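Local coordinates for alcohol dehydrogenase, zinc-containing (Thermotoga maritima, PDB 1VJ0), which probably acts as a zinc-dependent, NAD(P)-linked alcohol dehydrogenase of the medium-chain dehydrogenase family, at residues A[19-24]-A[358-363]; A[131-136]-A[151-156]; A[174-179]-A[333-338]; A[196-201]-A[261-266]; A[202-207]-A[231-236]. One frame throughout, in Å; residues are numbered along the deposited sequence. Where two conformers were deposited one is given.

Contact 1. Residues A[19-24]-A[358-363]; sequences HAMVLE and EANKAL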
# COMPACT_ATOMS: atom_id res chain seq x y z
N HIS A 19 -32.79 16.17 30.64
CA HIS A 19 -32.17 15.76 31.88
C HIS A 19 -30.95 14.90 31.60
O HIS A 19 -30.81 14.31 30.51
CB HIS A 19 -33.15 15.04 32.78
CG HIS A 19 -33.64 13.74 32.24
ND1 HIS A 19 -34.74 13.65 31.42
CD2 HIS A 19 -33.19 12.47 32.39
CE1 HIS A 19 -34.97 12.38 31.11
NE2 HIS A 19 -34.02 11.64 31.66
N ALA A 20 -30.05 14.84 32.59
CA ALA A 20 -28.83 14.08 32.44
C ALA A 20 -28.26 13.69 33.80
O ALA A 20 -28.68 14.18 34.85
CB ALA A 20 -27.82 14.91 31.60
N MET A 21 -27.32 12.77 33.74
CA MET A 21 -26.58 12.32 34.90
C MET A 21 -25.18 12.90 34.80
O MET A 21 -24.43 12.56 33.91
CB MET A 21 -26.54 10.79 34.93
CG MET A 21 -27.91 10.19 35.12
SD MET A 21 -28.76 10.61 36.66
CE MET A 21 -27.79 9.64 37.81
N VAL A 22 -24.90 13.81 35.73
CA VAL A 22 -23.73 14.66 35.71
C VAL A 22 -22.69 14.14 36.71
O VAL A 22 -23.01 13.86 37.84
CB VAL A 22 -24.15 16.09 36.03
CG1 VAL A 22 -22.96 17.06 36.06
CG2 VAL A 22 -25.24 16.53 35.00
N LEU A 23 -21.44 14.06 36.26
CA LEU A 23 -20.29 13.89 37.12
C LEU A 23 -19.84 15.27 37.59
O LEU A 23 -19.41 16.09 36.76
CB LEU A 23 -19.14 13.27 36.33
CG LEU A 23 -17.84 12.95 37.09
CD1 LEU A 23 -18.08 11.86 38.16
CD2 LEU A 23 -16.85 12.49 36.13
N GLU A 24 -19.94 15.51 38.89
CA GLU A 24 -19.57 16.79 39.51
C GLU A 24 -18.21 16.75 40.18
O GLU A 24 -17.49 17.76 40.19
CB GLU A 24 -20.52 17.11 40.65
CG GLU A 24 -21.97 17.29 40.31
CD GLU A 24 -22.69 17.74 41.57
OE1 GLU A 24 -22.80 16.93 42.54
OE2 GLU A 24 -22.99 18.95 41.64
N GLU A 358 -30.28 5.11 36.39
CA GLU A 358 -29.41 4.12 37.04
C GLU A 358 -27.96 4.08 36.52
O GLU A 358 -27.24 3.10 36.65
CB GLU A 358 -30.08 2.77 36.93
CG GLU A 358 -31.39 2.73 37.74
CD GLU A 358 -31.96 1.34 37.94
OE1 GLU A 358 -31.54 0.40 37.25
OE2 GLU A 358 -32.85 1.17 38.80
N ALA A 359 -27.53 5.20 35.95
CA ALA A 359 -26.16 5.29 35.43
C ALA A 359 -25.10 4.89 36.49
O ALA A 359 -24.05 4.32 36.14
CB ALA A 359 -25.89 6.71 34.79
N ASN A 360 -25.33 5.18 37.75
CA ASN A 360 -24.32 4.80 38.76
C ASN A 360 -24.20 3.28 38.87
O ASN A 360 -23.09 2.73 38.97
CB ASN A 360 -24.65 5.43 40.13
CG ASN A 360 -24.37 6.91 40.13
OD1 ASN A 360 -23.23 7.30 40.00
ND2 ASN A 360 -25.42 7.73 40.25
N LYS A 361 -25.35 2.60 38.81
CA LYS A 361 -25.37 1.13 38.84
C LYS A 361 -24.73 0.54 37.58
O LYS A 361 -23.99 -0.42 37.67
CB LYS A 361 -26.84 0.64 38.98
CG LYS A 361 -27.06 -0.86 39.01
CD LYS A 361 -26.36 -1.57 40.16
N ALA A 362 -24.99 1.13 36.41
CA ALA A 362 -24.31 0.74 35.19
C ALA A 362 -22.80 0.74 35.33
O ALA A 362 -22.15 -0.21 34.94
CB ALA A 362 -24.70 1.65 34.04
N LEU A 363 -22.22 1.84 35.82
CA LEU A 363 -20.77 1.91 36.04
C LEU A 363 -20.31 0.84 37.04
O LEU A 363 -19.29 0.22 36.87
CB LEU A 363 -20.39 3.29 36.54
CG LEU A 363 -20.56 4.43 35.52
CD1 LEU A 363 -20.56 5.81 36.18
CD2 LEU A 363 -19.48 4.39 34.49

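Contact 2. Residues A[131-136]-A[151-156]; sequences KVYGIN and SHIVLD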
# COMPACT_ATOMS: atom_id res chain seq x y z
N LYS A 131 -11.84 16.74 19.84
CA LYS A 131 -12.89 17.07 20.80
C LYS A 131 -13.87 15.89 20.81
O LYS A 131 -14.40 15.51 19.75
CB LYS A 131 -13.66 18.31 20.34
CG LYS A 131 -12.89 19.60 20.44
CD LYS A 131 -13.80 20.77 20.07
N VAL A 132 -14.11 15.31 21.98
CA VAL A 132 -14.88 14.05 22.09
C VAL A 132 -16.02 14.24 23.09
O VAL A 132 -15.77 14.61 24.24
CB VAL A 132 -13.96 12.87 22.53
CG1 VAL A 132 -14.70 11.54 22.56
CG2 VAL A 132 -12.76 12.76 21.59
N TYR A 133 -17.25 14.03 22.60
CA TYR A 133 -18.45 13.97 23.44
C TYR A 133 -18.23 13.03 24.60
O TYR A 133 -17.65 11.96 24.44
CB TYR A 133 -19.71 13.53 22.64
CG TYR A 133 -20.04 14.50 21.50
CD1 TYR A 133 -20.50 15.77 21.77
CD2 TYR A 133 -19.81 14.14 20.18
CE1 TYR A 133 -20.73 16.71 20.74
CE2 TYR A 133 -20.10 15.04 19.15
CZ TYR A 133 -20.55 16.31 19.43
OH TYR A 133 -20.80 17.19 18.40
N GLY A 134 -18.59 13.51 25.78
CA GLY A 134 -18.57 12.71 27.00
C GLY A 134 -17.19 12.43 27.58
O GLY A 134 -17.11 11.69 28.58
N ILE A 135 -16.12 13.01 27.00
CA ILE A 135 -14.73 12.81 27.46
C ILE A 135 -14.03 14.14 27.82
O ILE A 135 -13.63 14.36 28.98
CB ILE A 135 -13.92 11.96 26.44
CG1 ILE A 135 -14.63 10.62 26.21
CG2 ILE A 135 -12.47 11.72 26.92
CD1 ILE A 135 -13.79 9.56 25.58
N ASN A 136 -13.89 15.05 26.86
CA ASN A 136 -13.16 16.31 27.14
C ASN A 136 -14.02 17.54 26.88
O ASN A 136 -13.51 18.64 26.73
CB ASN A 136 -11.81 16.36 26.38
CG ASN A 136 -11.94 16.36 24.86
OD1 ASN A 136 -13.02 16.47 24.27
ND2 ASN A 136 -10.77 16.25 24.19
N SER A 151 -30.87 12.72 28.13
CA SER A 151 -32.08 12.57 27.33
C SER A 151 -31.79 13.07 25.92
O SER A 151 -32.35 12.53 24.95
CB SER A 151 -33.24 13.37 27.96
OG SER A 151 -32.92 14.76 28.07
N HIS A 152 -30.90 14.07 25.84
CA HIS A 152 -30.57 14.76 24.59
C HIS A 152 -29.11 15.09 24.53
O HIS A 152 -28.46 15.25 25.58
CB HIS A 152 -31.39 16.07 24.46
CG HIS A 152 -32.87 15.84 24.38
ND1 HIS A 152 -33.65 15.67 25.50
CD2 HIS A 152 -33.71 15.75 23.31
CE1 HIS A 152 -34.91 15.44 25.13
NE2 HIS A 152 -34.96 15.47 23.81
N ILE A 153 -28.61 15.28 23.31
CA ILE A 153 -27.27 15.81 23.10
C ILE A 153 -27.34 16.86 21.99
O ILE A 153 -28.18 16.77 21.08
CB ILE A 153 -26.26 14.66 22.74
CG1 ILE A 153 -24.81 15.16 22.74
CG2 ILE A 153 -26.63 14.05 21.38
CD1 ILE A 153 -23.81 14.03 22.69
N VAL A 154 -26.51 17.90 22.10
CA VAL A 154 -26.37 18.88 21.04
C VAL A 154 -25.09 18.57 20.27
O VAL A 154 -24.00 18.58 20.85
CB VAL A 154 -26.26 20.30 21.61
CG1 VAL A 154 -26.05 21.32 20.48
CG2 VAL A 154 -27.53 20.64 22.43
N LEU A 155 -25.22 18.26 18.99
CA LEU A 155 -24.08 17.91 18.14
C LEU A 155 -23.68 19.16 17.35
O LEU A 155 -24.53 19.86 16.77
CB LEU A 155 -24.45 16.77 17.17
CG LEU A 155 -24.93 15.44 17.71
CD1 LEU A 155 -25.08 14.51 16.53
CD2 LEU A 155 -23.98 14.84 18.70
N ASP A 156 -22.40 19.49 17.35
CA ASP A 156 -21.86 20.59 16.55
C ASP A 156 -22.01 20.31 15.05
O ASP A 156 -22.04 19.17 14.65
CB ASP A 156 -20.37 20.74 16.79
CG ASP A 156 -20.00 21.40 18.12
OD1 ASP A 156 -20.56 22.45 18.49
OD2 ASP A 156 -19.10 20.92 18.83

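Contact 3. Residues A[174-179]-A[333-338]; sequences AMAMCS and VKTVSI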
# COMPACT_ATOMS: atom_id res chain seq x y z
N ALA A 174 -24.63 1.91 18.91
CA ALA A 174 -24.02 2.74 19.97
C ALA A 174 -22.74 2.10 20.54
O ALA A 174 -21.64 2.74 20.56
CB ALA A 174 -25.01 3.03 21.07
N MET A 175 -22.82 0.84 20.90
CA MET A 175 -21.64 0.12 21.41
C MET A 175 -20.49 0.05 20.38
O MET A 175 -19.32 0.20 20.71
CB MET A 175 -22.06 -1.27 21.86
CG MET A 175 -20.93 -2.26 21.78
SD MET A 175 -21.48 -3.87 22.21
CE MET A 175 -22.61 -4.29 20.91
N ALA A 176 -20.85 -0.15 19.12
CA ALA A 176 -19.90 -0.35 18.04
C ALA A 176 -19.01 0.85 17.80
O ALA A 176 -17.89 0.73 17.29
CB ALA A 176 -20.65 -0.61 16.74
N MET A 177 -19.53 2.01 18.17
CA MET A 177 -18.91 3.29 17.84
C MET A 177 -17.55 3.39 18.50
O MET A 177 -16.65 4.05 17.97
CB MET A 177 -19.75 4.43 18.41
CG MET A 177 -21.12 4.55 17.86
SD MET A 177 -20.98 5.18 16.20
CE MET A 177 -20.69 3.66 15.22
N CYS A 178 -17.43 2.79 19.67
CA CYS A 178 -16.19 2.88 20.37
C CYS A 178 -15.33 1.64 20.09
O CYS A 178 -14.43 1.71 19.20
CB CYS A 178 -16.45 3.03 21.85
SG CYS A 178 -14.91 3.09 22.70
N SER A 179 -15.63 0.54 20.81
CA SER A 179 -14.79 -0.64 20.72
C SER A 179 -14.72 -1.14 19.28
O SER A 179 -13.68 -1.50 18.80
CB SER A 179 -15.36 -1.73 21.65
OG SER A 179 -16.76 -1.90 21.40
N VAL A 333 -17.58 4.67 9.39
CA VAL A 333 -18.48 4.26 8.34
C VAL A 333 -18.32 2.76 8.05
O VAL A 333 -19.30 2.01 7.93
CB VAL A 333 -18.15 5.12 7.07
CG1 VAL A 333 -18.62 4.47 5.79
CG2 VAL A 333 -18.69 6.51 7.23
N LYS A 334 -17.08 2.30 7.97
CA LYS A 334 -16.85 0.89 7.66
C LYS A 334 -17.28 -0.03 8.80
O LYS A 334 -17.72 -1.17 8.59
CB LYS A 334 -15.40 0.66 7.26
CG LYS A 334 -14.98 1.50 6.09
CD LYS A 334 -13.48 1.45 5.81
CE LYS A 334 -13.13 2.48 4.71
NZ LYS A 334 -11.64 2.76 4.51
N THR A 335 -17.13 0.46 10.02
CA THR A 335 -17.60 -0.30 11.21
C THR A 335 -19.12 -0.41 11.21
O THR A 335 -19.67 -1.48 11.49
CB THR A 335 -17.12 0.40 12.48
OG1 THR A 335 -15.68 0.35 12.53
CG2 THR A 335 -17.63 -0.30 13.74
N VAL A 336 -19.81 0.69 10.92
CA VAL A 336 -21.25 0.65 10.82
C VAL A 336 -21.66 -0.36 9.74
O VAL A 336 -22.57 -1.15 9.98
CB VAL A 336 -21.83 2.06 10.54
CG1 VAL A 336 -23.28 2.01 10.12
CG2 VAL A 336 -21.62 2.96 11.74
N SER A 337 -20.97 -0.40 8.59
CA SER A 337 -21.34 -1.38 7.54
C SER A 337 -21.17 -2.84 8.00
O SER A 337 -22.09 -3.67 7.84
CB SER A 337 -20.58 -1.11 6.22
OG SER A 337 -20.88 -2.10 5.23
N ILE A 338 -20.02 -3.15 8.59
CA ILE A 338 -19.79 -4.52 9.09
C ILE A 338 -20.81 -4.88 10.17
O ILE A 338 -21.40 -5.97 10.18
CB ILE A 338 -18.36 -4.68 9.61
CG1 ILE A 338 -17.37 -4.64 8.45
CG2 ILE A 338 -18.18 -6.01 10.34
CD1 ILE A 338 -15.89 -4.38 8.95

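Contact 4. Residues A[196-201]-A[261-266]; sequences GKTVVI and DITHGR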
# COMPACT_ATOMS: atom_id res chain seq x y z
N GLY A 196 -6.93 -16.50 3.44
CA GLY A 196 -5.93 -17.47 3.80
C GLY A 196 -5.16 -17.14 5.09
O GLY A 196 -4.16 -17.85 5.40
N LYS A 197 -5.55 -16.10 5.83
CA LYS A 197 -4.77 -15.70 6.97
C LYS A 197 -5.33 -16.27 8.30
O LYS A 197 -6.53 -16.52 8.45
CB LYS A 197 -4.61 -14.16 7.06
CG LYS A 197 -4.07 -13.50 5.75
CD LYS A 197 -2.61 -13.80 5.55
CE LYS A 197 -2.10 -13.28 4.24
NZ LYS A 197 -2.28 -11.78 4.18
N THR A 198 -4.42 -16.39 9.26
CA THR A 198 -4.72 -16.80 10.63
C THR A 198 -4.56 -15.59 11.55
O THR A 198 -3.50 -14.95 11.55
CB THR A 198 -3.78 -17.94 11.10
OG1 THR A 198 -4.12 -19.13 10.41
CG2 THR A 198 -4.00 -18.25 12.60
N VAL A 199 -5.67 -15.26 12.25
CA VAL A 199 -5.81 -14.14 13.17
C VAL A 199 -5.89 -14.67 14.59
O VAL A 199 -6.64 -15.61 14.86
CB VAL A 199 -7.11 -13.37 12.87
CG1 VAL A 199 -7.41 -12.38 14.00
CG2 VAL A 199 -6.96 -12.67 11.49
N VAL A 200 -5.04 -14.13 15.46
CA VAL A 200 -5.15 -14.38 16.89
C VAL A 200 -5.56 -13.09 17.58
O VAL A 200 -4.98 -12.01 17.35
CB VAL A 200 -3.84 -14.91 17.49
CG1 VAL A 200 -3.92 -15.02 19.03
CG2 VAL A 200 -3.45 -16.25 16.88
N ILE A 201 -6.60 -13.19 18.41
CA ILE A 201 -7.04 -12.09 19.22
C ILE A 201 -6.79 -12.37 20.67
O ILE A 201 -7.19 -13.41 21.18
CB ILE A 201 -8.52 -11.85 18.98
CG1 ILE A 201 -8.73 -11.42 17.52
CG2 ILE A 201 -9.05 -10.78 19.96
CD1 ILE A 201 -10.14 -11.56 17.05
N ASP A 261 0.33 -25.56 15.11
CA ASP A 261 -0.32 -26.67 14.40
C ASP A 261 -1.28 -26.19 13.28
O ASP A 261 -1.29 -26.71 12.17
CB ASP A 261 -1.10 -27.58 15.38
CG ASP A 261 -0.18 -28.42 16.28
OD1 ASP A 261 1.05 -28.56 15.99
OD2 ASP A 261 -0.62 -28.99 17.32
N ILE A 262 -2.08 -25.19 13.60
CA ILE A 262 -3.00 -24.62 12.66
C ILE A 262 -2.32 -23.88 11.52
O ILE A 262 -2.97 -23.68 10.53
CB ILE A 262 -3.91 -23.63 13.45
CG1 ILE A 262 -4.89 -24.42 14.30
CG2 ILE A 262 -4.68 -22.66 12.59
CD1 ILE A 262 -5.56 -23.53 15.31
N THR A 263 -1.07 -23.41 11.68
CA THR A 263 -0.38 -22.54 10.71
C THR A 263 0.84 -23.23 10.14
O THR A 263 1.81 -22.58 9.75
CB THR A 263 0.06 -21.23 11.38
OG1 THR A 263 0.87 -21.54 12.51
CG2 THR A 263 -1.16 -20.39 11.88
N HIS A 264 0.81 -24.54 10.18
CA HIS A 264 1.86 -25.35 9.64
C HIS A 264 3.21 -24.95 10.16
O HIS A 264 4.20 -24.95 9.42
CB HIS A 264 1.80 -25.35 8.09
CG HIS A 264 0.56 -25.97 7.57
ND1 HIS A 264 -0.58 -25.23 7.31
CD2 HIS A 264 0.25 -27.26 7.30
CE1 HIS A 264 -1.55 -26.05 6.92
NE2 HIS A 264 -1.07 -27.28 6.89
N GLY A 265 3.26 -24.63 11.45
CA GLY A 265 4.52 -24.40 12.10
C GLY A 265 5.01 -22.98 11.91
O GLY A 265 6.11 -22.66 12.37
N ARG A 266 4.23 -22.10 11.27
CA ARG A 266 4.69 -20.72 11.02
C ARG A 266 4.45 -19.72 12.17
O ARG A 266 5.31 -18.89 12.44
CB ARG A 266 4.06 -20.15 9.74
CG ARG A 266 4.43 -20.91 8.50
CD ARG A 266 3.97 -20.19 7.23
NE ARG A 266 2.52 -20.15 7.16
CZ ARG A 266 1.76 -21.10 6.62
NH1 ARG A 266 2.28 -22.18 6.04
NH2 ARG A 266 0.45 -20.93 6.60
O HOH W 1 -0.92 -17.88 6.39

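Contact 5. Residues A[202-207]-A[231-236]; sequences QGAGPL and NRLKLA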
# COMPACT_ATOMS: atom_id res chain seq x y z
N GLN A 202 -6.13 -11.42 21.33
CA GLN A 202 -5.85 -11.51 22.79
C GLN A 202 -6.85 -10.65 23.50
O GLN A 202 -6.83 -9.42 23.32
CB GLN A 202 -4.44 -11.03 23.12
CG GLN A 202 -3.32 -11.71 22.37
CD GLN A 202 -1.98 -11.08 22.63
OE1 GLN A 202 -1.69 -9.98 22.13
NE2 GLN A 202 -1.16 -11.74 23.47
N GLY A 203 -7.72 -11.26 24.29
CA GLY A 203 -8.74 -10.53 25.02
C GLY A 203 -10.10 -10.81 24.42
O GLY A 203 -10.20 -11.05 23.22
N ALA A 204 -11.13 -10.90 25.27
CA ALA A 204 -12.50 -11.22 24.85
C ALA A 204 -13.51 -10.32 25.52
O ALA A 204 -14.58 -10.76 25.96
CB ALA A 204 -12.78 -12.67 25.17
N GLY A 205 -13.10 -9.07 25.71
CA GLY A 205 -14.00 -7.94 26.00
C GLY A 205 -14.57 -7.43 24.69
O GLY A 205 -14.33 -8.00 23.65
N PRO A 206 -15.36 -6.38 24.71
CA PRO A 206 -16.00 -5.89 23.46
C PRO A 206 -15.04 -5.64 22.31
O PRO A 206 -15.35 -5.95 21.14
CB PRO A 206 -16.67 -4.59 23.89
CG PRO A 206 -17.05 -4.87 25.31
CD PRO A 206 -15.86 -5.68 25.90
N LEU A 207 -13.89 -5.07 22.61
CA LEU A 207 -12.87 -4.85 21.58
C LEU A 207 -12.46 -6.14 20.89
O LEU A 207 -12.53 -6.27 19.62
CB LEU A 207 -11.66 -4.15 22.19
CG LEU A 207 -10.48 -3.82 21.25
CD1 LEU A 207 -10.89 -2.82 20.22
CD2 LEU A 207 -9.32 -3.29 22.02
N ASN A 231 -16.86 -17.89 30.01
CA ASN A 231 -18.08 -17.29 29.47
C ASN A 231 -17.78 -16.45 28.23
O ASN A 231 -18.50 -16.51 27.23
CB ASN A 231 -18.74 -16.37 30.50
CG ASN A 231 -19.44 -17.12 31.59
OD1 ASN A 231 -19.87 -16.50 32.57
ND2 ASN A 231 -19.60 -18.46 31.45
N ARG A 232 -16.72 -15.69 28.27
CA ARG A 232 -16.43 -14.84 27.16
C ARG A 232 -15.84 -15.57 26.00
O ARG A 232 -15.99 -15.15 24.86
CB ARG A 232 -15.48 -13.74 27.58
CG ARG A 232 -16.06 -12.82 28.63
CD ARG A 232 -15.10 -11.76 29.00
NE ARG A 232 -15.73 -10.79 29.88
CZ ARG A 232 -15.29 -9.56 30.01
NH1 ARG A 232 -14.24 -9.17 29.29
NH2 ARG A 232 -15.90 -8.72 30.85
N LEU A 233 -15.17 -16.68 26.31
CA LEU A 233 -14.59 -17.53 25.27
C LEU A 233 -15.70 -18.28 24.57
O LEU A 233 -15.65 -18.41 23.38
CB LEU A 233 -13.51 -18.46 25.82
CG LEU A 233 -12.22 -17.71 26.21
CD1 LEU A 233 -11.19 -18.66 26.90
CD2 LEU A 233 -11.58 -16.98 25.05
N LYS A 234 -16.70 -18.71 25.31
CA LYS A 234 -17.90 -19.32 24.72
C LYS A 234 -18.59 -18.31 23.79
O LYS A 234 -18.92 -18.62 22.67
CB LYS A 234 -18.83 -19.78 25.82
CG LYS A 234 -19.96 -20.60 25.34
CD LYS A 234 -20.69 -21.28 26.52
N LEU A 235 -18.70 -17.06 24.22
CA LEU A 235 -19.28 -16.03 23.39
C LEU A 235 -18.46 -15.84 22.12
O LEU A 235 -19.02 -15.78 21.05
CB LEU A 235 -19.40 -14.72 24.16
CG LEU A 235 -20.03 -13.54 23.46
CD1 LEU A 235 -21.42 -13.91 22.94
CD2 LEU A 235 -20.14 -12.42 24.46
N ALA A 236 -17.13 -15.82 22.23
CA ALA A 236 -16.27 -15.64 21.07
C ALA A 236 -16.52 -16.74 20.06
O ALA A 236 -16.61 -16.45 18.88
CB ALA A 236 -14.81 -15.63 21.46

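Contact 1. Residues A[19-24]-A[358-363]
Met21 meets Ala359 and Asn360 where the N-terminal strand 16-22, half of a two-stranded antiparallel hairpin with strand 31-37, lies against the start of helix 359-368 near the C-terminus. The contact brings together the two ends of the chain, both part of the GroES-like catalytic domain in medium-chain dehydrogenases.

The apolar part is a single methionine laid on an alanine. CB of Met21 points at the helix, and its CG comes to 4.0 Å from CB of Ala359, with CB of Met21 nearly as close. Ala359 also touches Leu376 of strand 374-377, which places the helix start between the hairpin and the sheet strand in the packing. Both Met21 and Ala359 are buried.

The polar part belongs to Asn360, whose amide reaches the strand side although its CB does not face it. OD1 of Asn360 accepts a hydrogen bond from the backbone N of Leu30, tying the helix start to the turn of the hairpin. No hydrogen bond joins the two segments themselves. Met21, folded back at both chi2 (-62°) and chi3 (-72°), swings its terminal methyl toward this amide, and CE of Met21 ends 3.9 Å from ND2 of Asn360.

Contact 2. Residues A[131-136]-A[151-156]
Tyr133 reaches from the loop after strand 131-132 to strand 152-155, which pairs antiparallel with strand 45-54 within the GroES-like fold of the catalytic domain. Before it, Val132 helps shape the loop: its N donates to OD1 of Asn136 at 2.8 Å in a nearly straight bond (176°), while its O receives the backbone N of both Ile135 and Asn136. The tyrosine thus leaves from a chain that folds back on itself.

From Tyr133 onward the contact is made by one ring, whose side chain lies about 5 Å from that of the zinc ligand His77. Its CG lies anti to the carbonyl carbon (chi1 -61°), which sends the ring across to the strand, at about a right angle to the side chains of Ile153 and Leu155. CD1 of Ile153 touches the inner end, 3.9 Å from CD1 of Tyr133. Farther out, CD2 of Leu155 sits over one face in a CH-pi contact, 4.1 Å from the centroid of the Tyr133 ring and offset toward the rim.

Later in the loop, ND2 of Asn136 bonds O of Arg130. The phenol oxygen of Tyr133 is held by Thr159 OG1 as well as by Asp156, just past the strand and salt-bridged to Arg137: N of Asp156 approaches near the ring plane and donates to OH of Tyr133 at 3.0 Å, with an angle of 152° at the hydrogen.

Contact 3. Residues A[174-179]-A[333-338]
Helix 170-188, which carries Cys178 of the zinc site seen in this structure, packs here against helix 329-340 in the interior between the catalytic and coenzyme-binding regions of a medium-chain dehydrogenase. Within 174-179 and 333-338 the closest CA atoms are those of Ala176 and Thr335, 7.2 Å apart, and four buried residues make the contact.

Thr335 points its CB at the other helix and touches it with its methyl branch. CG2 of Thr335 lies 3.7 Å from the backbone O of Ala176 and 4.3 Å from CB of the same residue. The hydroxyl branch is turned back along its own helix, where OG1 of Thr335 bonds to O of His331. With chi1 at -65°, CG2 stands opposite the backbone N and so presents its methyl to the other helix.

The second pair is reached by a detour. Met177 sets out away from helix 329-340, but its chain bends at chi2 (-72°) and again at chi3 (85°), bringing CE to 3.7 Å from CG2 of Val336. The two side chains cross obliquely. Phe332 also touches Met177.

Helix 170-188 has a wider pi-type turn at 176-179, which contains Cys178; its CB is directed away from helix 329-340, and its SG binds zinc together with Cys55, His77 and Glu78. The side chain of Met177 is about 7 Å from that zinc ion. Elsewhere on helix 329-340, OG of Ser337 bonds Glu221 OE1 of a second subunit. No hydrogen bond crosses between the segments, so the match here is one of shape; the zinc ligands and other neighbours also hold the turn.

Contact 4. Residues A[196-201]-A[261-266]
Thr198 and Thr263 meet methyl to side chain: CG2 of Thr263 lies 3.5 Å from OG1 of Thr198 and 3.6 Å from CG2 of the same residue. One methyl thus sits against both branches of the opposing threonine, and the two side chains cross at about a right angle. Ile262 adds a looser touch, its CG2 4.2 Å from OG1 of Thr198.

In the next shell, both hydroxyls are occupied elsewhere. OG1 of Thr198 bonds to Asn222 OD1 on the adjacent strand 222-227, while OG1 of Thr263 bonds O of Ile259 in the helix and N of Gly267 beyond the turn, bridging the two. With chi1 at 55°, Thr263 places OG1 between its backbone N and carbonyl carbon, and this turns CG2 to the strand.

Farther out, Thr263 is where helix 252-262 ends and a type I' turn begins, closed by Arg266 N to Thr263 O at 2.9 Å. That carbonyl oxygen also lies 3.5 Å above the plane of the Arg266 guanidinium, over its centre. A water forms weak bonds to O of Gly196 and NH2 of Arg266, each 3.4 Å from the water oxygen. Arg266 extends into the assembly, bonding Asn94 of a second subunit and in cation-pi contact with Tyr116 of a fourth.

Strand 198-202 lies inside the parallel sheet of the Rossmann-type domain, so the contact seats a helix end at the start of a sheet strand. No hydrogen bond crosses between the segments, and the contact is one of van der Waals packing though both threonines are polar.

Contact 5. Residues A[202-207]-A[231-236]
The backbone of 202-207 leaves strand 198-202 through a glycine-rich turn into helix 206-217, and at Ala204 its CA comes within 5.8 Å of that of Arg232 on helix 230-238. Gly203, Gly205 and Gly208 fit the GxGxxG pattern of a Rossmann fold, a turn that in relatives cradles the coenzyme's phosphates; here Gly205 occupies the N-cap position of helix 206-217.

Ala204 points its methyl at the helix, where its CB rests 3.8 Å from CB of Arg232. Leu233 comes in from the flank, its CD2 4.5 Å from CB of Ala204, and both lean on Ala227 of strand 222-227. The Arg232 chain, extended from CG to NE, runs over the turn: its CD lies 3.2 Å from O of Ala204, and its NH1 reaches 3.5 Å from CA of Gly205. The guanidinium meets the turn obliquely and makes no hydrogen bond to it.

The carbonyl oxygen of Ala204 is buried here with no hydrogen-bonding partner in the model. Next to it lie the methylenes of Arg232, and the nearby positive charge may partly offset the missing hydrogen bond.

How the contacts relate
Contacts 1, 2, 3 and 4 are mainly buried, whereas contact 5 is only partly so. Contacts 1 and 2 lie in the catalytic domain and touch through a probable bond from Ser151 N to His19 O; contacts 4 and 5 share strand 198-202, which runs from one into the other. Contact 3 stands between these groups: Ser179 packs on Pro206 and Leu207 of contact 5, and contact 3 alone holds a zinc ligand. Among the five, only contact 2 has a direct hydrogen bond across its segments; contact 1 relies on a methionine, contact 3 on a methionine and a threonine methyl, contact 4 on a threonine methyl against another threonine and contact 5 on an arginine chain. Contacts 3 and 4 both meet the second subunit.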